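Local coordinates for Non-structural protein 5 (Modoc virus, PDB 2WA2) that probably methylates the viral RNA cap, at guanine N7 and at a ribose 2'-O, using S-adenosylmethionine as methyl donor, at residues 72-77 / 217-222; 190-195 / 228-233; 34-39 / 248-253; 168-173 / 199-204. The protein carries 4 engineered substitutions. One frame throughout, in Å; residues are numbered along the deposited sequence.

Contact 1: 72-77 / 217-222; sequences AWIDER and IRVPLS
The indole of Trp73 meets Pro220 and Val219 with one face and carries Arg77, four residues along the same segment, on the other. Pro220 arrives tip to tip and sets its CD over the six-membered ring of Trp73, 3.5 Å from the centroid and 22° off the ring normal, which makes a CH-pi contact. The approach is tight, with Pro220 CD 3.2 Å from Trp73 CZ2. Val219 shares that face: its CG1 lies toward the rim, 3.8 Å from Trp73 CE3. Near the ring plane, at the edge, Ile217 CD1 stands 4.2 Å from Trp73 CZ3. Against the opposite face rests Arg77 CG, and the Arg77 guanidinium folds back so that Trp73 NE1 sits over its centre. Arg77 NH1 also makes a weak hydrogen bond to Trp73 O.

With CG anti to the backbone N (chi1 -169°), the Trp73 ring starts out on the side of 217-222. One residue on, Ile74 crosses Val219 at about a right angle, and Ile74 CG1 lies 3.6 Å from Val219 CG2. Leu221 CD1 closes on Trp73 CB.

The contact joins helix 66-76 to the loop between strands 215-217 and 229-232 of the methyltransferase domain. The side chains that meet are apolar or aromatic, so the join rests on apolar contacts and one CH-pi contact, with no hydrogen bond between the segments.

Contact 2: 190-195 / 228-233; sequences CVKVLN and EMYFVS
Val191 pairs with Phe231 and Val193 with Met229, each through two backbone hydrogen bonds, and these join strand 188-193 to the antiparallel strand 229-232. Phe231 N to Val191 O measures 2.7 Å, as does Val193 N to Met229 O. Beyond them Lys192 and Glu228 make a salt bridge, Lys192 NZ to Glu228 OE1 3.1 Å, weak as a hydrogen bond. Both ends have further partners: Lys192 NZ donates to Gly157 O, while Glu228 OE2 takes Ser222 OG and makes a salt bridge with Lys70 NZ. Together with Asp155, which bonds Tyr230 OH, this grouping is consistent with the Lys-Asp-Lys-Glu tetrad of flavivirus methyltransferases.

Lys192 gets there by running extended from a CG anti to the backbone N (chi1 -170°). On the way it crosses the Tyr230 ring obliquely, Lys192 CB lying 3.6 Å from Tyr230 CE1. Cys190 SG approaches the same ring from an oblique direction, 5.2 Å from the Tyr230 centroid, and touches Val232 CG1 at 3.8 Å. The other face of the sheet carries Val191, Val193, Met229 and Phe231, where Val193 CG2 meets Phe231 CB at 3.9 Å.

Each face has its own cover. Ile74 of helix 66-76 lies on Cys190, Tyr230 and Val232, whereas helix 163-183 brings Ile177 to Val191 and Thr170 to Val193. In the plane of the sheet, strand 151-154 flanks strand 188-193 and strand 215-217 flanks strand 229-232.

Contact 3: 34-39 / 248-253; sequences MAYRRR and RQLLKR
Tyr36 points its hydroxyl at the backbone carbonyl of Leu250 in helix 239-254, while Arg39 reaches the carbonyl three residues further on. Tyr36 OH donates to Leu250 O at 2.6 Å, coming from above the carbonyl plane, with a C=O...donor angle of 117°. The ring meets the helix with its edge: Arg253 C lies near the ring plane, 3.7 Å from Tyr36 CE1, and Leu250 CB sits 3.5 Å from Tyr36 OH. Tyr36 CG is anti to the backbone N (chi1 169°), and the ring beyond it reaches the other helix.

Arg39 behaves differently. Its chain bends at chi3 (-72°), and the guanidinium ends with one face over Tyr36 CA. Arg39 NH1 then bonds Arg253 O at 2.8 Å, with the oxygen in the guanidinium plane and the donor in the carbonyl plane. A cation set near the C-terminal end of a helix would probably be favoured by the partial negative charge there. Arg253, in turn, stretches back past Arg39, Arg253 CD lying 3.7 Å from Arg39 O, and lays a guanidinium face against Gln249 CD; Arg253 NH1 bonds Asn224 OD1.

Asn224 also uses ND2 on the carbonyls of Tyr36 and Arg39, so this loop residue ties both segments together. From helix 14-27, Trp21 packs on Leu250 and gives Tyr36 OH a weak hydrogen bond, and Leu25 touches the tyrosine. Helix 30-38 thus meets helix 239-254 beside helix 14-27, and the contact's centre lies about 20 Å from the centre of the chain.

Contact 4: 168-173 / 199-204; sequences SRTLTV and CDVLEA
Leu171 and Thr170 pack on Val201 to form the close-fitting part of this helix pair. Thr170 CG2 meets Val201 CG1 at 3.7 Å, the two side chains crossing at about a right angle. Leu171 comes in beside it: Leu171 CD2 touches Val201 CG2 at 3.7 Å and reaches Ala204 CB at 3.8 Å, lodging between residues one turn apart on helix 199-212. With CG1 anti to its backbone N (chi1 173°), Val201 offers CG1 to Thr170, while its CG2 meets both Leu171 and Thr170. Thr170 turns its methyl to Val201 and also to Val193, and its OG1 to Glu166 O and Asn195 N.

The outer side is another matter. Thr170 and Val201 are buried, but Asp200 is exposed. Leu171 CD1 lies near its carboxylate, whose placing is less certain, which leaves the closeness of that approach doubtful. In all 213 Å² is buried, and the segments share no polar bond.

The two axes run nearly parallel, 17° apart and 9.5 Å at closest. Helix 163-183 leads into strand 188-193 and helix 199-212 leaves it; both pack on the same face of the sheet, as in Rossmann-like methyltransferase folds, and Val193 touches both Thr170 and Val201. Leu174 continues the packing onto Val201 and Ala204, while Pro15 and Ala14 of helix 14-27 approach Cys199 and Leu202.

In the fold
Contact 2 is the middle of the set, its centre about 11 Å from those of both contact 1 and contact 4. Toward contact 1, Ile74 CD1 packs on Cys190 SG at 3.6 Å and Ile217 O probably bonds Tyr230 N at 2.8 Å; toward contact 4, Asn195 O lies 3.4 Å from Val201 CG1. Contacts 1 and 4 lie on opposite sides of the chain's centre, about 21 Å apart between centres. Contact 3 stands further out, touching contact 1 through Arg218 NH2 and Leu250 CD2 at 3.7 Å. The bound S-adenosylmethionine is about 6 Å from the Lys192 side chain and about 10 Å from that of Ile74.

Contact 1: 72-77 / 217-222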
# COMPACT_ATOMS: atom_id res chain seq x y z
N ALA A 72 -0.72 4.71 10.31
CA ALA A 72 -0.21 5.14 11.63
C ALA A 72 0.93 4.25 12.11
O ALA A 72 1.94 4.74 12.63
CB ALA A 72 -1.37 5.22 12.69
N TRP A 73 0.77 2.93 11.91
CA TRP A 73 1.79 1.95 12.23
C TRP A 73 3.07 2.20 11.46
O TRP A 73 4.15 2.25 12.05
CB TRP A 73 1.28 0.53 11.99
CG TRP A 73 2.21 -0.54 12.55
CD1 TRP A 73 2.12 -1.14 13.79
CD2 TRP A 73 3.36 -1.12 11.91
NE1 TRP A 73 3.14 -2.06 13.94
CE2 TRP A 73 3.91 -2.06 12.81
CE3 TRP A 73 3.98 -0.93 10.66
CZ2 TRP A 73 5.06 -2.82 12.50
CZ3 TRP A 73 5.11 -1.69 10.34
CH2 TRP A 73 5.64 -2.63 11.27
N ILE A 74 2.96 2.33 10.13
CA ILE A 74 4.11 2.63 9.28
C ILE A 74 4.78 3.96 9.70
O ILE A 74 6.01 4.07 9.71
CB ILE A 74 3.69 2.71 7.80
CG1 ILE A 74 3.14 1.34 7.33
CG2 ILE A 74 4.87 3.25 6.91
CD1 ILE A 74 2.50 1.37 5.96
N ASP A 75 3.95 4.96 10.03
CA ASP A 75 4.47 6.29 10.36
C ASP A 75 5.27 6.24 11.65
O ASP A 75 6.37 6.79 11.73
CB ASP A 75 3.33 7.30 10.48
CG ASP A 75 3.82 8.71 10.75
OD1 ASP A 75 4.97 9.05 10.39
OD2 ASP A 75 3.03 9.48 11.34
N GLU A 76 4.71 5.55 12.65
CA GLU A 76 5.33 5.43 13.98
C GLU A 76 6.60 4.59 13.94
O GLU A 76 7.47 4.74 14.78
CB GLU A 76 4.33 4.86 15.00
CG GLU A 76 3.53 5.96 15.74
CD GLU A 76 2.01 5.74 15.77
OE1 GLU A 76 1.54 4.67 16.22
OE2 GLU A 76 1.28 6.68 15.35
N ARG A 77 6.70 3.69 12.96
CA ARG A 77 7.91 2.90 12.78
C ARG A 77 9.00 3.66 12.02
O ARG A 77 10.10 3.14 11.86
CB ARG A 77 7.61 1.60 12.03
CG ARG A 77 6.63 0.69 12.72
CD ARG A 77 7.27 -0.09 13.86
NE ARG A 77 6.35 -0.45 14.95
CZ ARG A 77 5.19 0.15 15.23
NH1 ARG A 77 4.74 1.17 14.50
NH2 ARG A 77 4.48 -0.28 16.25
N ILE A 217 8.01 -3.50 3.51
CA ILE A 217 7.66 -3.94 4.86
C ILE A 217 6.26 -4.54 4.95
O ILE A 217 5.37 -4.18 4.15
CB ILE A 217 7.84 -2.81 5.93
CG1 ILE A 217 6.88 -1.64 5.63
CG2 ILE A 217 9.33 -2.37 6.01
CD1 ILE A 217 6.81 -0.52 6.69
N ARG A 218 6.09 -5.45 5.90
CA ARG A 218 4.79 -6.04 6.21
C ARG A 218 4.24 -5.38 7.47
O ARG A 218 4.89 -5.38 8.51
CB ARG A 218 4.94 -7.56 6.42
CG ARG A 218 3.72 -8.25 7.01
CD ARG A 218 2.64 -8.35 5.90
NE ARG A 218 1.53 -9.19 6.34
CZ ARG A 218 0.52 -9.57 5.56
NH1 ARG A 218 0.44 -9.12 4.30
NH2 ARG A 218 -0.40 -10.37 6.06
N VAL A 219 3.04 -4.81 7.38
CA VAL A 219 2.36 -4.27 8.55
C VAL A 219 1.64 -5.45 9.24
O VAL A 219 0.88 -6.17 8.60
CB VAL A 219 1.37 -3.17 8.13
CG1 VAL A 219 0.78 -2.50 9.33
CG2 VAL A 219 2.09 -2.15 7.23
N PRO A 220 1.93 -5.69 10.53
CA PRO A 220 1.34 -6.83 11.26
C PRO A 220 -0.17 -6.73 11.46
O PRO A 220 -0.82 -7.74 11.79
CB PRO A 220 2.07 -6.81 12.62
CG PRO A 220 2.59 -5.42 12.75
CD PRO A 220 2.91 -4.95 11.35
N LEU A 221 -0.71 -5.53 11.26
CA LEU A 221 -2.15 -5.30 11.18
C LEU A 221 -2.81 -5.83 9.91
O LEU A 221 -4.03 -5.98 9.86
CB LEU A 221 -2.44 -3.80 11.30
CG LEU A 221 -2.13 -3.13 12.64
CD1 LEU A 221 -2.08 -1.64 12.49
CD2 LEU A 221 -3.22 -3.45 13.58
N SER A 222 -2.03 -6.06 8.85
CA SER A 222 -2.62 -6.66 7.64
C SER A 222 -3.16 -8.05 7.96
O SER A 222 -2.52 -8.81 8.69
CB SER A 222 -1.60 -6.78 6.52
OG SER A 222 -1.22 -5.52 6.03

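Contact 2: 190-195 / 228-233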
# COMPACT_ATOMS: atom_id res chain seq x y z
N CYS A 190 5.07 5.91 0.42
CA CYS A 190 4.56 4.72 1.07
C CYS A 190 3.51 4.21 0.10
O CYS A 190 2.50 4.87 -0.09
CB CYS A 190 3.95 5.04 2.44
SG CYS A 190 3.15 3.69 3.23
N VAL A 191 3.80 3.06 -0.49
CA VAL A 191 3.06 2.53 -1.64
C VAL A 191 2.64 1.07 -1.35
O VAL A 191 3.49 0.22 -1.10
CB VAL A 191 3.92 2.57 -2.93
CG1 VAL A 191 3.13 1.99 -4.08
CG2 VAL A 191 4.38 4.07 -3.24
N LYS A 192 1.33 0.80 -1.41
CA LYS A 192 0.85 -0.58 -1.35
C LYS A 192 1.38 -1.45 -2.50
O LYS A 192 1.34 -1.06 -3.68
CB LYS A 192 -0.67 -0.63 -1.32
CG LYS A 192 -1.23 -2.03 -1.01
CD LYS A 192 -2.77 -2.02 -0.90
CE LYS A 192 -3.28 -3.44 -0.95
NZ LYS A 192 -4.73 -3.51 -0.53
N VAL A 193 1.87 -2.65 -2.14
CA VAL A 193 2.29 -3.65 -3.12
C VAL A 193 1.40 -4.87 -2.88
O VAL A 193 1.66 -5.66 -1.98
CB VAL A 193 3.80 -4.00 -3.01
CG1 VAL A 193 4.23 -4.96 -4.13
CG2 VAL A 193 4.67 -2.72 -3.05
N LEU A 194 0.33 -4.98 -3.66
CA LEU A 194 -0.70 -6.00 -3.38
C LEU A 194 -0.14 -7.41 -3.48
O LEU A 194 -0.41 -8.24 -2.63
CB LEU A 194 -1.83 -5.85 -4.42
CG LEU A 194 -2.91 -6.94 -4.35
CD1 LEU A 194 -3.62 -6.86 -3.01
CD2 LEU A 194 -3.85 -6.72 -5.56
N ASN A 195 0.60 -7.67 -4.56
CA ASN A 195 1.23 -8.97 -4.76
C ASN A 195 2.72 -8.73 -4.91
O ASN A 195 3.18 -8.42 -6.03
CB ASN A 195 0.69 -9.64 -6.05
CG ASN A 195 1.43 -10.93 -6.43
OD1 ASN A 195 2.50 -11.24 -5.90
ND2 ASN A 195 0.84 -11.69 -7.35
N GLU A 228 -0.31 -8.30 1.05
CA GLU A 228 0.08 -6.87 0.83
C GLU A 228 1.30 -6.49 1.66
O GLU A 228 1.42 -6.84 2.84
CB GLU A 228 -1.06 -5.88 1.12
CG GLU A 228 -1.40 -5.81 2.61
CD GLU A 228 -2.72 -5.11 2.91
OE1 GLU A 228 -3.46 -4.82 1.95
OE2 GLU A 228 -3.01 -4.88 4.11
N MET A 229 2.22 -5.81 1.01
CA MET A 229 3.35 -5.19 1.72
C MET A 229 3.49 -3.73 1.24
O MET A 229 2.83 -3.31 0.27
CB MET A 229 4.62 -6.02 1.49
CG MET A 229 4.50 -7.40 2.14
SD MET A 229 5.88 -8.50 1.74
CE MET A 229 7.25 -7.70 2.64
N TYR A 230 4.30 -2.94 1.93
CA TYR A 230 4.35 -1.51 1.67
C TYR A 230 5.74 -1.07 1.28
O TYR A 230 6.70 -1.32 2.02
CB TYR A 230 3.79 -0.69 2.82
CG TYR A 230 2.28 -0.81 2.84
CD1 TYR A 230 1.49 0.11 2.15
CD2 TYR A 230 1.66 -1.87 3.51
CE1 TYR A 230 0.09 -0.01 2.14
CE2 TYR A 230 0.25 -2.00 3.49
CZ TYR A 230 -0.51 -1.06 2.79
OH TYR A 230 -1.89 -1.19 2.73
N PHE A 231 5.86 -0.46 0.11
CA PHE A 231 7.16 0.01 -0.35
C PHE A 231 7.31 1.41 0.22
O PHE A 231 6.52 2.31 -0.11
CB PHE A 231 7.23 0.00 -1.90
CG PHE A 231 8.52 0.55 -2.46
CD1 PHE A 231 9.74 -0.08 -2.21
CD2 PHE A 231 8.51 1.69 -3.29
CE1 PHE A 231 10.94 0.42 -2.75
CE2 PHE A 231 9.71 2.20 -3.85
CZ PHE A 231 10.93 1.58 -3.56
N VAL A 232 8.32 1.57 1.09
CA VAL A 232 8.43 2.76 1.93
C VAL A 232 9.84 3.40 1.84
O VAL A 232 10.84 2.72 1.59
CB VAL A 232 8.05 2.45 3.43
CG1 VAL A 232 6.57 1.97 3.61
CG2 VAL A 232 9.01 1.41 4.04
N SER A 233 9.89 4.72 2.00
CA SER A 233 11.14 5.46 1.89
C SER A 233 11.99 5.38 3.16
O SER A 233 13.20 5.49 3.07
CB SER A 233 10.87 6.93 1.54
OG SER A 233 9.87 7.45 2.38

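Contact 3: 34-39 / 248-253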
# COMPACT_ATOMS: atom_id res chain seq x y z
N MET A 34 -12.44 -17.12 7.30
CA MET A 34 -12.68 -16.10 8.34
C MET A 34 -11.80 -16.30 9.58
O MET A 34 -11.27 -15.34 10.12
CB MET A 34 -14.19 -15.99 8.68
CG MET A 34 -15.05 -15.37 7.53
SD MET A 34 -14.56 -13.66 7.18
CE MET A 34 -14.76 -13.44 5.42
N ALA A 35 -11.65 -17.55 10.02
CA ALA A 35 -10.75 -17.91 11.12
C ALA A 35 -9.29 -17.64 10.73
O ALA A 35 -8.52 -17.11 11.52
CB ALA A 35 -10.92 -19.37 11.49
N TYR A 36 -8.90 -18.04 9.52
CA TYR A 36 -7.49 -17.91 9.12
C TYR A 36 -7.04 -16.44 9.08
O TYR A 36 -5.93 -16.08 9.52
CB TYR A 36 -7.24 -18.55 7.74
CG TYR A 36 -5.87 -18.19 7.18
CD1 TYR A 36 -4.72 -18.59 7.83
CD2 TYR A 36 -5.74 -17.47 6.00
CE1 TYR A 36 -3.47 -18.26 7.34
CE2 TYR A 36 -4.49 -17.14 5.48
CZ TYR A 36 -3.36 -17.54 6.16
OH TYR A 36 -2.11 -17.27 5.72
N ARG A 37 -7.90 -15.59 8.53
CA ARG A 37 -7.49 -14.25 8.17
C ARG A 37 -7.10 -13.37 9.36
O ARG A 37 -6.30 -12.48 9.19
CB ARG A 37 -8.54 -13.57 7.30
CG ARG A 37 -9.67 -12.98 8.08
CD ARG A 37 -10.88 -12.90 7.24
NE ARG A 37 -11.07 -11.61 6.63
CZ ARG A 37 -12.08 -10.80 6.92
NH1 ARG A 37 -12.99 -11.13 7.84
NH2 ARG A 37 -12.20 -9.64 6.28
N ARG A 38 -7.70 -13.63 10.53
CA ARG A 38 -7.42 -12.89 11.78
C ARG A 38 -6.41 -13.55 12.72
O ARG A 38 -6.07 -12.96 13.74
CB ARG A 38 -8.73 -12.66 12.57
CG ARG A 38 -9.52 -13.96 12.78
CD ARG A 38 -10.28 -14.05 14.11
NE ARG A 38 -10.44 -15.48 14.45
CZ ARG A 38 -11.60 -16.16 14.37
NH1 ARG A 38 -12.72 -15.55 14.01
NH2 ARG A 38 -11.63 -17.46 14.68
N ARG A 39 -5.96 -14.76 12.40
CA ARG A 39 -5.06 -15.53 13.27
C ARG A 39 -3.74 -14.79 13.53
O ARG A 39 -2.95 -14.59 12.61
CB ARG A 39 -4.82 -16.92 12.68
CG ARG A 39 -4.43 -18.01 13.68
CD ARG A 39 -4.42 -19.39 13.00
NE ARG A 39 -5.78 -19.87 12.71
CZ ARG A 39 -6.11 -20.69 11.70
NH1 ARG A 39 -5.18 -21.15 10.86
NH2 ARG A 39 -7.38 -21.06 11.53
N ARG A 248 6.41 -17.44 4.29
CA ARG A 248 6.60 -18.54 5.25
C ARG A 248 5.76 -18.32 6.51
O ARG A 248 5.14 -19.24 7.01
CB ARG A 248 8.10 -18.77 5.53
CG ARG A 248 8.81 -19.27 4.27
CD ARG A 248 9.97 -20.26 4.56
NE ARG A 248 10.78 -20.55 3.37
CZ ARG A 248 10.73 -21.68 2.66
NH1 ARG A 248 9.91 -22.68 2.98
NH2 ARG A 248 11.51 -21.81 1.59
N GLN A 249 5.67 -17.08 6.98
CA GLN A 249 4.82 -16.76 8.12
C GLN A 249 3.34 -17.04 7.86
O GLN A 249 2.67 -17.64 8.70
CB GLN A 249 5.01 -15.29 8.50
CG GLN A 249 4.12 -14.83 9.63
CD GLN A 249 3.97 -13.32 9.62
OE1 GLN A 249 3.62 -12.71 8.60
NE2 GLN A 249 4.26 -12.71 10.74
N LEU A 250 2.83 -16.57 6.72
CA LEU A 250 1.42 -16.75 6.37
C LEU A 250 1.08 -18.22 6.13
O LEU A 250 0.00 -18.64 6.47
CB LEU A 250 1.04 -15.90 5.15
CG LEU A 250 1.17 -14.38 5.33
CD1 LEU A 250 0.69 -13.70 4.08
CD2 LEU A 250 0.35 -13.92 6.58
N LEU A 251 2.01 -18.98 5.57
CA LEU A 251 1.81 -20.44 5.40
C LEU A 251 1.78 -21.19 6.72
O LEU A 251 0.89 -22.01 6.92
CB LEU A 251 2.90 -21.05 4.51
CG LEU A 251 2.81 -20.62 3.04
CD1 LEU A 251 4.08 -21.03 2.29
CD2 LEU A 251 1.58 -21.25 2.40
N LYS A 252 2.74 -20.90 7.60
CA LYS A 252 2.75 -21.47 8.97
C LYS A 252 1.44 -21.15 9.67
O LYS A 252 0.88 -21.99 10.34
CB LYS A 252 3.93 -20.92 9.79
CG LYS A 252 3.92 -21.34 11.27
CD LYS A 252 4.87 -20.47 12.14
CE LYS A 252 5.27 -21.21 13.45
NZ LYS A 252 6.62 -21.92 13.30
N ARG A 253 0.95 -19.93 9.54
CA ARG A 253 -0.31 -19.59 10.19
C ARG A 253 -1.50 -20.39 9.67
O ARG A 253 -2.51 -20.55 10.36
CB ARG A 253 -0.60 -18.10 10.10
CG ARG A 253 0.29 -17.27 11.01
CD ARG A 253 0.03 -15.79 10.87
NE ARG A 253 0.95 -15.03 11.70
CZ ARG A 253 0.92 -13.71 11.82
NH1 ARG A 253 0.02 -12.99 11.15
NH2 ARG A 253 1.79 -13.11 12.61

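Contact 4: 168-173 / 199-204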
# COMPACT_ATOMS: atom_id res chain seq x y z
N SER A 168 -0.43 -7.98 -12.24
CA SER A 168 -0.58 -6.97 -13.30
C SER A 168 -0.98 -5.62 -12.73
O SER A 168 -0.43 -4.58 -13.12
CB SER A 168 -1.65 -7.43 -14.32
OG SER A 168 -1.06 -8.42 -15.13
N ARG A 169 -1.94 -5.62 -11.80
CA ARG A 169 -2.34 -4.37 -11.17
C ARG A 169 -1.23 -3.76 -10.34
O ARG A 169 -1.07 -2.54 -10.30
CB ARG A 169 -3.55 -4.58 -10.26
CG ARG A 169 -4.75 -5.13 -10.99
CD ARG A 169 -5.79 -5.47 -10.00
NE ARG A 169 -6.99 -5.93 -10.69
CZ ARG A 169 -8.09 -6.36 -10.09
NH1 ARG A 169 -8.20 -6.38 -8.75
NH2 ARG A 169 -9.11 -6.77 -10.84
N THR A 170 -0.46 -4.62 -9.66
CA THR A 170 0.67 -4.16 -8.85
C THR A 170 1.71 -3.48 -9.73
O THR A 170 2.19 -2.41 -9.40
CB THR A 170 1.29 -5.32 -8.07
OG1 THR A 170 0.29 -5.84 -7.17
CG2 THR A 170 2.49 -4.83 -7.20
N LEU A 171 2.05 -4.13 -10.85
CA LEU A 171 3.00 -3.57 -11.81
C LEU A 171 2.56 -2.22 -12.33
O LEU A 171 3.38 -1.31 -12.45
CB LEU A 171 3.24 -4.54 -12.96
CG LEU A 171 4.10 -5.76 -12.68
CD1 LEU A 171 4.33 -6.48 -13.97
CD2 LEU A 171 5.48 -5.39 -11.98
N THR A 172 1.27 -2.09 -12.64
CA THR A 172 0.74 -0.82 -13.08
C THR A 172 0.93 0.28 -12.06
O THR A 172 1.36 1.37 -12.41
CB THR A 172 -0.77 -0.95 -13.45
OG1 THR A 172 -0.87 -1.81 -14.58
CG2 THR A 172 -1.36 0.41 -13.81
N VAL A 173 0.61 0.00 -10.80
CA VAL A 173 0.84 0.97 -9.70
C VAL A 173 2.31 1.36 -9.58
O VAL A 173 2.64 2.55 -9.52
CB VAL A 173 0.31 0.43 -8.36
CG1 VAL A 173 0.73 1.30 -7.17
CG2 VAL A 173 -1.21 0.29 -8.40
N CYS A 199 7.44 -12.71 -9.61
CA CYS A 199 8.78 -12.40 -10.08
C CYS A 199 8.88 -11.03 -10.76
O CYS A 199 9.81 -10.29 -10.46
CB CYS A 199 9.37 -13.49 -10.97
SG CYS A 199 11.11 -13.05 -11.40
N ASP A 200 7.95 -10.70 -11.66
CA ASP A 200 7.99 -9.38 -12.33
C ASP A 200 7.91 -8.22 -11.34
O ASP A 200 8.58 -7.19 -11.50
CB ASP A 200 6.94 -9.22 -13.44
CG ASP A 200 5.53 -9.57 -13.00
OD1 ASP A 200 5.27 -9.74 -11.78
OD2 ASP A 200 4.65 -9.66 -13.90
N VAL A 201 7.08 -8.40 -10.31
CA VAL A 201 6.94 -7.38 -9.30
C VAL A 201 8.23 -7.26 -8.50
O VAL A 201 8.66 -6.15 -8.21
CB VAL A 201 5.74 -7.64 -8.34
CG1 VAL A 201 5.76 -6.60 -7.19
CG2 VAL A 201 4.41 -7.55 -9.11
N LEU A 202 8.81 -8.38 -8.10
CA LEU A 202 10.07 -8.34 -7.33
C LEU A 202 11.15 -7.58 -8.08
O LEU A 202 11.82 -6.69 -7.52
CB LEU A 202 10.53 -9.76 -6.95
CG LEU A 202 9.87 -10.48 -5.78
CD1 LEU A 202 10.24 -11.98 -5.82
CD2 LEU A 202 10.26 -9.85 -4.46
N GLU A 203 11.31 -7.89 -9.37
CA GLU A 203 12.29 -7.17 -10.22
C GLU A 203 11.98 -5.67 -10.35
O GLU A 203 12.89 -4.84 -10.29
CB GLU A 203 12.42 -7.83 -11.56
CG GLU A 203 13.04 -9.20 -11.41
CD GLU A 203 13.45 -9.85 -12.71
OE1 GLU A 203 12.90 -9.49 -13.78
OE2 GLU A 203 14.33 -10.74 -12.63
N ALA A 204 10.69 -5.35 -10.50
CA ALA A 204 10.24 -3.96 -10.47
C ALA A 204 10.59 -3.25 -9.16
O ALA A 204 11.05 -2.13 -9.20
CB ALA A 204 8.74 -3.88 -10.75